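Local coordinates for protein Bug27 (Bordetella pertussis, PDB 2QPQ) that probably captures a small solute in the periplasm, closing on it like a Venus flytrap, as a solute-binding protein of the Bug family, at residues T22-R27 / L266-A271; I97-V102 / D248-V253; V77-G80 / N84-F87. All coordinates share one frame; numbering follows the deposited sequence.

Interaction 1: residues T22-R27 / L266-A271; sequences TDMLAR and LGYSTA
Met24 of helix 21-35 touches Leu266 and Tyr268, and Leu25 touches Tyr268. Before them comes Thr22, whose side chain turns from the partner segment. Its OG1 bonds Asn72 OD1 and a bound citrate, probably taken from the crystallisation liquor. Met24 makes the closest approach. Its CG stands anti to the backbone N (chi1 176°), and the chain then bends at chi2 and chi3, which brings the methyl CE to the partner segment. Met24 CE lies 3.5 Å from Tyr268 CE2 and meets the ring obliquely. The same methyl meets Leu266 tip to tip: Met24 CE is 3.8 Å from Leu266 CD1. Leu25 comes next and is more distant. Leu25 CD1 is 4.5 Å from Tyr268 CE1, again oblique to the ring. Arg27 at the end of the segment turns back along its own helix. Arg27 NE gives a 2.7 Å hydrogen bond to Asp23 OD1, part of a salt bridge. Across the contact, Gly267, with positive phi, leaves the helix in a Schellman motif, and the chain then enters strand 269-273. Tyr268 OH has a weak hydrogen bond to Ser185 OG. The contact itself has no hydrogen bond. It is apolar packing of one helix against a helix-to-strand turn. The side chain of Tyr268 lies about 5 Å from the citrate, consistent with a place in the wall of the ligand pocket.

Interaction 2: residues I97-V102 / D248-V253; sequences INVAYV and DGIAKV
Strand 97-102 and helix 248-253 run nearly parallel, with 11° between their N-to-C directions and 9.5 Å between their axes at closest approach. Ile97 and Val99 point toward the helix from alternate positions of the strand. Ile97 carries most of the strand's share and uses both branches. Ile97 CG2 meets CG2 of Ile250 at 3.7 Å and also touches CD1 of that residue. The two isoleucines cross obliquely. The other branch of Ile97 is extended, with CG1 anti to the backbone N (chi1 -176°) and chi2 also near 180°. This puts Ile97 CD1 onto the helix backbone, 3.8 Å from the N of Ala251. Ile97 CD1 is also 4.0 Å from CB of Ala251. Val99 adds one contact, Val99 CG1 to Ile250 CG2 at 4.0 Å, and these two side chains cross at about a right angle. The CG2 of Ile250 therefore packs against both strand residues. This methyl is anti to the backbone N, while CG1 lies beside that N and carries CD1 to Ile97. Leu232 of strand 227-235 also touches Ile250, and Ile29 of helix 21-35 touches Val99. On the strand's other side, Asn98 is held by polar bonds: ND2 to Asp273 OD2 and OD1 to the N of His230. All four touching residues are buried. No hydrogen bond joins the two segments. The contact rests on dispersion between aliphatic groups and the helix backbone, in the manner of the layers of an alpha/beta domain.

Interaction 3: residues V77-G80 / N84-F87; sequences VNPG and NLPF
Leu85 reaches from the loop to Pro79 of segment 77-80. Its methyl CD2 does most of the touching. Leu85 CD2 lies 3.7 Å from Pro79 CA. The same CD2 of Leu85 is 3.8 Å from Pro79 CG, and CB of the proline is close as well. The second methyl goes to the preceding residue, with Leu85 CD1 4.2 Å from the backbone O of Asn78. Asn78 CB is a little farther from that methyl. The ring of Phe87 offers one face to Leu85 CG, which stands 3.6 Å above the ring plane and offset toward the rim. Leu85 thus touches Pro79 with CD2 and the Phe87 face with CG, from different directions. Farther out, Phe87 meets Phe93 edge-to-face, and Asn52 of helix 52-59 touches both Asn78 and Leu85. Pro79 also packs on Pro89. The helix is kinked where the N of Pro79 and of Gly80 lacks a bond to the turn before; proline has no N-H to give. Gly80 N instead bonds Val77 O at 3.2 Å, and Gly80 O accepts from Lys299 NZ. With no hydrogen bond across it, the loop rests on the helix it leaves through apolar packing, which sets no direction as a hydrogen bond would.

In the fold
Along the chain, interaction 3 comes before interaction 2, and interaction 1 spans both, joining an early helix to a late strand. Interactions 1 and 2 have centres 9 Å apart and touch. Strands 269-273 and 93-109 are antiparallel neighbours in one sheet, with probable hydrogen bonds from Tyr101 N to Ser269 O and from Ala271 N to Val99 O. Interaction 3 lies on the opposite side of the chain's centre from interaction 1, their centres 24 Å apart. Its loop leads from helix 74-81 into strand 93-109. Interactions 1 and 2 thus bring helices from distant parts of the chain to one sheet, while interaction 3 packs a loop on the far side, consistent with a Venus-flytrap fold.

Interaction 1: residues T22-R27 / L266-A271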
loop_
_atom_site.group_PDB
_atom_site.type_symbol
_atom_site.label_atom_id
_atom_site.label_comp_id
_atom_site.label_asym_id
_atom_site.label_seq_id
_atom_site.Cartn_x
_atom_site.Cartn_y
_atom_site.Cartn_z
ATOM N N THR A 22 3.506 -6.553 -0.092
ATOM C CA THR A 22 2.668 -7.165 -1.119
ATOM C C THR A 22 3.191 -8.568 -1.488
ATOM O O THR A 22 2.429 -9.544 -1.530
ATOM C CB THR A 22 2.580 -6.251 -2.366
ATOM O OG1 THR A 22 2.113 -4.971 -1.951
ATOM C CG2 THR A 22 1.591 -6.816 -3.376
ATOM N N ASP A 23 4.501 -8.664 -1.709
ATOM C CA ASP A 23 5.141 -9.951 -2.040
ATOM C C ASP A 23 5.036 -10.898 -0.825
ATOM O O ASP A 23 4.814 -12.095 -0.960
ATOM C CB ASP A 23 6.605 -9.711 -2.393
ATOM C CG ASP A 23 7.395 -10.986 -2.505
ATOM O OD1 ASP A 23 7.430 -11.592 -3.605
ATOM O OD2 ASP A 23 8.004 -11.382 -1.473
ATOM N N MET A 24 5.218 -10.344 0.358
ATOM C CA MET A 24 5.222 -11.171 1.587
ATOM C C MET A 24 3.837 -11.851 1.747
ATOM O O MET A 24 3.734 -13.058 2.001
ATOM C CB MET A 24 5.506 -10.273 2.796
ATOM C CG MET A 24 5.437 -11.001 4.157
ATOM S SD MET A 24 3.793 -11.134 4.898
ATOM C CE MET A 24 3.530 -9.483 5.555
ATOM N N LEU A 25 2.780 -11.055 1.629
ATOM C CA LEU A 25 1.428 -11.579 1.733
ATOM C C LEU A 25 1.080 -12.576 0.620
ATOM O O LEU A 25 0.476 -13.617 0.884
ATOM C CB LEU A 25 0.433 -10.435 1.767
ATOM C CG LEU A 25 0.465 -9.498 2.966
ATOM C CD1 LEU A 25 -0.298 -8.195 2.633
ATOM C CD2 LEU A 25 -0.123 -10.214 4.228
ATOM N N ALA A 26 1.429 -12.252 -0.625
ATOM C CA ALA A 26 1.225 -13.205 -1.717
ATOM C C ALA A 26 1.919 -14.551 -1.435
ATOM O O ALA A 26 1.309 -15.610 -1.578
ATOM C CB ALA A 26 1.669 -12.599 -3.097
ATOM N N ARG A 27 3.167 -14.509 -0.981
ATOM C CA ARG A 27 3.920 -15.738 -0.700
ATOM C C ARG A 27 3.368 -16.484 0.528
ATOM O O ARG A 27 3.361 -17.736 0.535
ATOM C CB ARG A 27 5.435 -15.426 -0.565
ATOM C CG ARG A 27 5.997 -14.992 -1.895
ATOM C CD ARG A 27 7.465 -14.692 -1.884
ATOM N NE ARG A 27 7.878 -14.273 -3.235
ATOM C CZ ARG A 27 8.182 -15.099 -4.228
ATOM N NH1 ARG A 27 8.141 -16.428 -4.033
ATOM N NH2 ARG A 27 8.547 -14.599 -5.408
ATOM N N LEU A 266 3.844 -7.536 12.782
ATOM C CA LEU A 266 4.422 -6.651 11.751
ATOM C C LEU A 266 3.764 -5.284 11.622
ATOM O O LEU A 266 4.322 -4.377 11.039
ATOM C CB LEU A 266 4.427 -7.348 10.386
ATOM C CG LEU A 266 5.422 -8.484 10.231
ATOM C CD1 LEU A 266 5.233 -9.225 8.935
ATOM C CD2 LEU A 266 6.810 -7.918 10.313
ATOM N N GLY A 267 2.584 -5.105 12.172
ATOM C CA GLY A 267 1.936 -3.814 12.079
ATOM C C GLY A 267 0.917 -3.775 10.961
ATOM O O GLY A 267 0.378 -2.690 10.671
ATOM N N TYR A 268 0.643 -4.948 10.355
ATOM C CA TYR A 268 -0.517 -5.104 9.431
ATOM C C TYR A 268 -1.803 -5.239 10.200
ATOM O O TYR A 268 -1.847 -5.860 11.272
ATOM C CB TYR A 268 -0.365 -6.318 8.501
ATOM C CG TYR A 268 0.724 -6.120 7.510
ATOM C CD1 TYR A 268 0.478 -5.443 6.313
ATOM C CD2 TYR A 268 2.020 -6.533 7.789
ATOM C CE1 TYR A 268 1.511 -5.202 5.402
ATOM C CE2 TYR A 268 3.037 -6.308 6.913
ATOM C CZ TYR A 268 2.771 -5.650 5.704
ATOM O OH TYR A 268 3.788 -5.413 4.833
ATOM N N SER A 269 -2.847 -4.626 9.664
ATOM C CA SER A 269 -4.169 -4.774 10.193
ATOM C C SER A 269 -4.838 -5.792 9.272
ATOM O O SER A 269 -4.945 -5.585 8.070
ATOM C CB SER A 269 -4.849 -3.415 10.154
ATOM O OG SER A 269 -6.137 -3.532 10.699
ATOM N N THR A 270 -5.211 -6.939 9.810
ATOM C CA THR A 270 -5.776 -7.974 8.948
ATOM C C THR A 270 -7.166 -7.526 8.479
ATOM O O THR A 270 -7.854 -6.722 9.149
ATOM C CB THR A 270 -5.801 -9.345 9.652
ATOM O OG1 THR A 270 -6.434 -9.179 10.924
ATOM C CG2 THR A 270 -4.330 -9.790 9.890
ATOM N N ALA A 271 -7.535 -7.989 7.287
ATOM C CA ALA A 271 -8.799 -7.601 6.668
ATOM C C ALA A 271 -9.318 -8.835 5.936
ATOM O O ALA A 271 -8.587 -9.810 5.793
ATOM C CB ALA A 271 -8.598 -6.451 5.696
#

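Interaction 2: residues I97-V102 / D248-V253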
loop_
_atom_site.group_PDB
_atom_site.type_symbol
_atom_site.label_atom_id
_atom_site.label_comp_id
_atom_site.label_asym_id
_atom_site.label_seq_id
_atom_site.Cartn_x
_atom_site.Cartn_y
_atom_site.Cartn_z
ATOM N N ILE A 97 -10.401 -10.483 -2.800
ATOM C CA ILE A 97 -10.269 -10.304 -1.350
ATOM C C ILE A 97 -9.223 -9.270 -1.024
ATOM O O ILE A 97 -8.178 -9.243 -1.661
ATOM C CB ILE A 97 -9.931 -11.669 -0.611
ATOM C CG1 ILE A 97 -9.893 -11.498 0.917
ATOM C CG2 ILE A 97 -8.594 -12.300 -1.136
ATOM C CD1 ILE A 97 -9.851 -12.890 1.678
ATOM N N ASN A 98 -9.534 -8.418 -0.043
ATOM C CA ASN A 98 -8.533 -7.583 0.615
ATOM C C ASN A 98 -8.145 -8.220 1.924
ATOM O O ASN A 98 -9.017 -8.409 2.792
ATOM C CB ASN A 98 -9.104 -6.195 0.881
ATOM C CG ASN A 98 -8.160 -5.331 1.672
ATOM O OD1 ASN A 98 -6.949 -5.368 1.443
ATOM N ND2 ASN A 98 -8.706 -4.546 2.611
ATOM N N VAL A 99 -6.851 -8.541 2.069
ATOM C CA VAL A 99 -6.345 -9.330 3.209
ATOM C C VAL A 99 -5.646 -8.530 4.351
ATOM O O VAL A 99 -5.472 -9.033 5.467
ATOM C CB VAL A 99 -5.438 -10.483 2.738
ATOM C CG1 VAL A 99 -6.157 -11.392 1.728
ATOM C CG2 VAL A 99 -4.141 -9.953 2.090
ATOM N N ALA A 100 -5.248 -7.293 4.082
ATOM C CA ALA A 100 -4.497 -6.510 5.061
ATOM C C ALA A 100 -4.414 -5.052 4.691
ATOM O O ALA A 100 -4.246 -4.686 3.497
ATOM C CB ALA A 100 -3.073 -7.035 5.197
ATOM N N TYR A 101 -4.442 -4.227 5.720
ATOM C CA TYR A 101 -4.109 -2.814 5.571
ATOM C C TYR A 101 -2.765 -2.585 6.229
ATOM O O TYR A 101 -2.367 -3.333 7.136
ATOM C CB TYR A 101 -5.134 -1.954 6.270
ATOM C CG TYR A 101 -6.488 -1.893 5.602
ATOM C CD1 TYR A 101 -6.744 -0.973 4.582
ATOM C CD2 TYR A 101 -7.537 -2.722 6.033
ATOM C CE1 TYR A 101 -8.009 -0.902 3.988
ATOM C CE2 TYR A 101 -8.798 -2.666 5.454
ATOM C CZ TYR A 101 -9.029 -1.754 4.430
ATOM O OH TYR A 101 -10.277 -1.702 3.853
ATOM N N VAL A 102 -2.051 -1.564 5.773
ATOM C CA VAL A 102 -0.957 -1.028 6.580
ATOM C C VAL A 102 -0.971 0.486 6.464
ATOM O O VAL A 102 -0.919 1.042 5.342
ATOM C CB VAL A 102 0.451 -1.654 6.275
ATOM C CG1 VAL A 102 1.071 -1.079 4.979
ATOM C CG2 VAL A 102 1.428 -1.373 7.440
ATOM N N ASP A 248 -13.177 -17.742 -0.474
ATOM C CA ASP A 248 -13.426 -18.641 0.667
ATOM C C ASP A 248 -12.078 -19.271 1.100
ATOM O O ASP A 248 -11.709 -19.278 2.284
ATOM C CB ASP A 248 -14.501 -19.709 0.289
ATOM C CG ASP A 248 -15.921 -19.143 0.258
ATOM O OD1 ASP A 248 -16.116 -17.971 0.688
ATOM O OD2 ASP A 248 -16.864 -19.866 -0.205
ATOM N N GLY A 249 -11.313 -19.721 0.111
ATOM C CA GLY A 249 -10.039 -20.383 0.349
ATOM C C GLY A 249 -9.027 -19.455 0.991
ATOM O O GLY A 249 -8.370 -19.819 1.987
ATOM N N ILE A 250 -8.918 -18.249 0.447
ATOM C CA ILE A 250 -7.953 -17.276 0.951
ATOM C C ILE A 250 -8.349 -16.774 2.339
ATOM O O ILE A 250 -7.491 -16.588 3.179
ATOM C CB ILE A 250 -7.729 -16.100 -0.045
ATOM C CG1 ILE A 250 -7.175 -16.642 -1.394
ATOM C CG2 ILE A 250 -6.749 -15.110 0.513
ATOM C CD1 ILE A 250 -7.415 -15.786 -2.604
ATOM N N ALA A 251 -9.641 -16.585 2.577
ATOM C CA ALA A 251 -10.128 -16.117 3.878
ATOM C C ALA A 251 -9.810 -17.158 4.946
ATOM O O ALA A 251 -9.448 -16.803 6.073
ATOM C CB ALA A 251 -11.622 -15.819 3.821
ATOM N N LYS A 252 -9.906 -18.441 4.589
ATOM C CA LYS A 252 -9.517 -19.522 5.482
ATOM C C LYS A 252 -8.027 -19.466 5.882
ATOM O O LYS A 252 -7.695 -19.647 7.051
ATOM C CB LYS A 252 -9.888 -20.897 4.894
ATOM C CG LYS A 252 -11.330 -21.290 5.250
ATOM C CD LYS A 252 -11.921 -22.320 4.296
ATOM C CE LYS A 252 -13.440 -22.530 4.534
ATOM N NZ LYS A 252 -14.147 -23.213 3.364
ATOM N N VAL A 253 -7.155 -19.186 4.916
ATOM C CA VAL A 253 -5.744 -18.902 5.203
ATOM C C VAL A 253 -5.569 -17.722 6.148
ATOM O O VAL A 253 -4.824 -17.815 7.122
ATOM C CB VAL A 253 -4.906 -18.645 3.917
ATOM C CG1 VAL A 253 -3.480 -18.221 4.294
ATOM C CG2 VAL A 253 -4.860 -19.879 3.064
#

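Interaction 3: residues V77-G80 / N84-F87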
loop_
_atom_site.group_PDB
_atom_site.type_symbol
_atom_site.label_atom_id
_atom_site.label_comp_id
_atom_site.label_asym_id
_atom_site.label_seq_id
_atom_site.Cartn_x
_atom_site.Cartn_y
_atom_site.Cartn_z
ATOM N N VAL A 77 -3.638 4.008 -7.631
ATOM C CA VAL A 77 -2.926 5.252 -7.947
ATOM C C VAL A 77 -2.555 5.331 -9.422
ATOM O O VAL A 77 -2.568 6.413 -10.041
ATOM C CB VAL A 77 -1.621 5.414 -7.106
ATOM C CG1 VAL A 77 -0.884 6.721 -7.477
ATOM C CG2 VAL A 77 -1.935 5.404 -5.607
ATOM N N ASN A 78 -2.238 4.183 -9.992
ATOM C CA ASN A 78 -1.700 4.142 -11.347
ATOM C C ASN A 78 -2.533 4.772 -12.462
ATOM O O ASN A 78 -1.946 5.402 -13.357
ATOM C CB ASN A 78 -1.284 2.709 -11.714
ATOM C CG ASN A 78 -0.019 2.250 -11.001
ATOM O OD1 ASN A 78 0.331 1.078 -11.054
ATOM N ND2 ASN A 78 0.662 3.153 -10.354
ATOM N N PRO A 79 -3.878 4.594 -12.455
ATOM C CA PRO A 79 -4.639 5.183 -13.539
ATOM C C PRO A 79 -4.474 6.710 -13.626
ATOM O O PRO A 79 -4.481 7.221 -14.729
ATOM C CB PRO A 79 -6.094 4.749 -13.233
ATOM C CG PRO A 79 -5.894 3.451 -12.424
ATOM C CD PRO A 79 -4.761 3.826 -11.551
ATOM N N GLY A 80 -4.288 7.401 -12.493
ATOM C CA GLY A 80 -4.153 8.856 -12.500
ATOM C C GLY A 80 -2.766 9.345 -12.894
ATOM O O GLY A 80 -2.632 10.479 -13.347
ATOM N N ASN A 84 -0.873 6.600 -20.450
ATOM C CA ASN A 84 -1.558 5.653 -21.339
ATOM C C ASN A 84 -1.586 4.240 -20.763
ATOM O O ASN A 84 -0.889 3.341 -21.253
ATOM C CB ASN A 84 -0.891 5.600 -22.716
ATOM C CG ASN A 84 -0.817 6.954 -23.404
ATOM O OD1 ASN A 84 0.265 7.566 -23.486
ATOM N ND2 ASN A 84 -1.951 7.419 -23.929
ATOM N N LEU A 85 -2.378 4.039 -19.717
ATOM C CA LEU A 85 -2.508 2.702 -19.111
ATOM C C LEU A 85 -3.025 1.722 -20.136
ATOM O O LEU A 85 -4.027 1.982 -20.765
ATOM C CB LEU A 85 -3.491 2.786 -17.947
ATOM C CG LEU A 85 -3.329 1.936 -16.702
ATOM C CD1 LEU A 85 -2.020 2.221 -16.068
ATOM C CD2 LEU A 85 -4.493 2.233 -15.778
ATOM N N PRO A 86 -2.364 0.558 -20.275
ATOM C CA PRO A 86 -2.655 -0.434 -21.309
ATOM C C PRO A 86 -3.844 -1.379 -20.991
ATOM O O PRO A 86 -3.975 -2.460 -21.597
ATOM C CB PRO A 86 -1.346 -1.212 -21.389
ATOM C CG PRO A 86 -0.815 -1.180 -19.968
ATOM C CD PRO A 86 -1.278 0.129 -19.372
ATOM N N PHE A 87 -4.715 -0.962 -20.071
ATOM C CA PHE A 87 -5.884 -1.742 -19.669
ATOM C C PHE A 87 -6.882 -0.799 -19.020
ATOM O O PHE A 87 -6.568 0.358 -18.726
ATOM C CB PHE A 87 -5.521 -2.883 -18.707
ATOM C CG PHE A 87 -4.590 -2.456 -17.588
ATOM C CD1 PHE A 87 -5.086 -1.750 -16.479
ATOM C CD2 PHE A 87 -3.246 -2.739 -17.654
ATOM C CE1 PHE A 87 -4.219 -1.354 -15.434
ATOM C CE2 PHE A 87 -2.375 -2.312 -16.625
ATOM C CZ PHE A 87 -2.879 -1.614 -15.538
#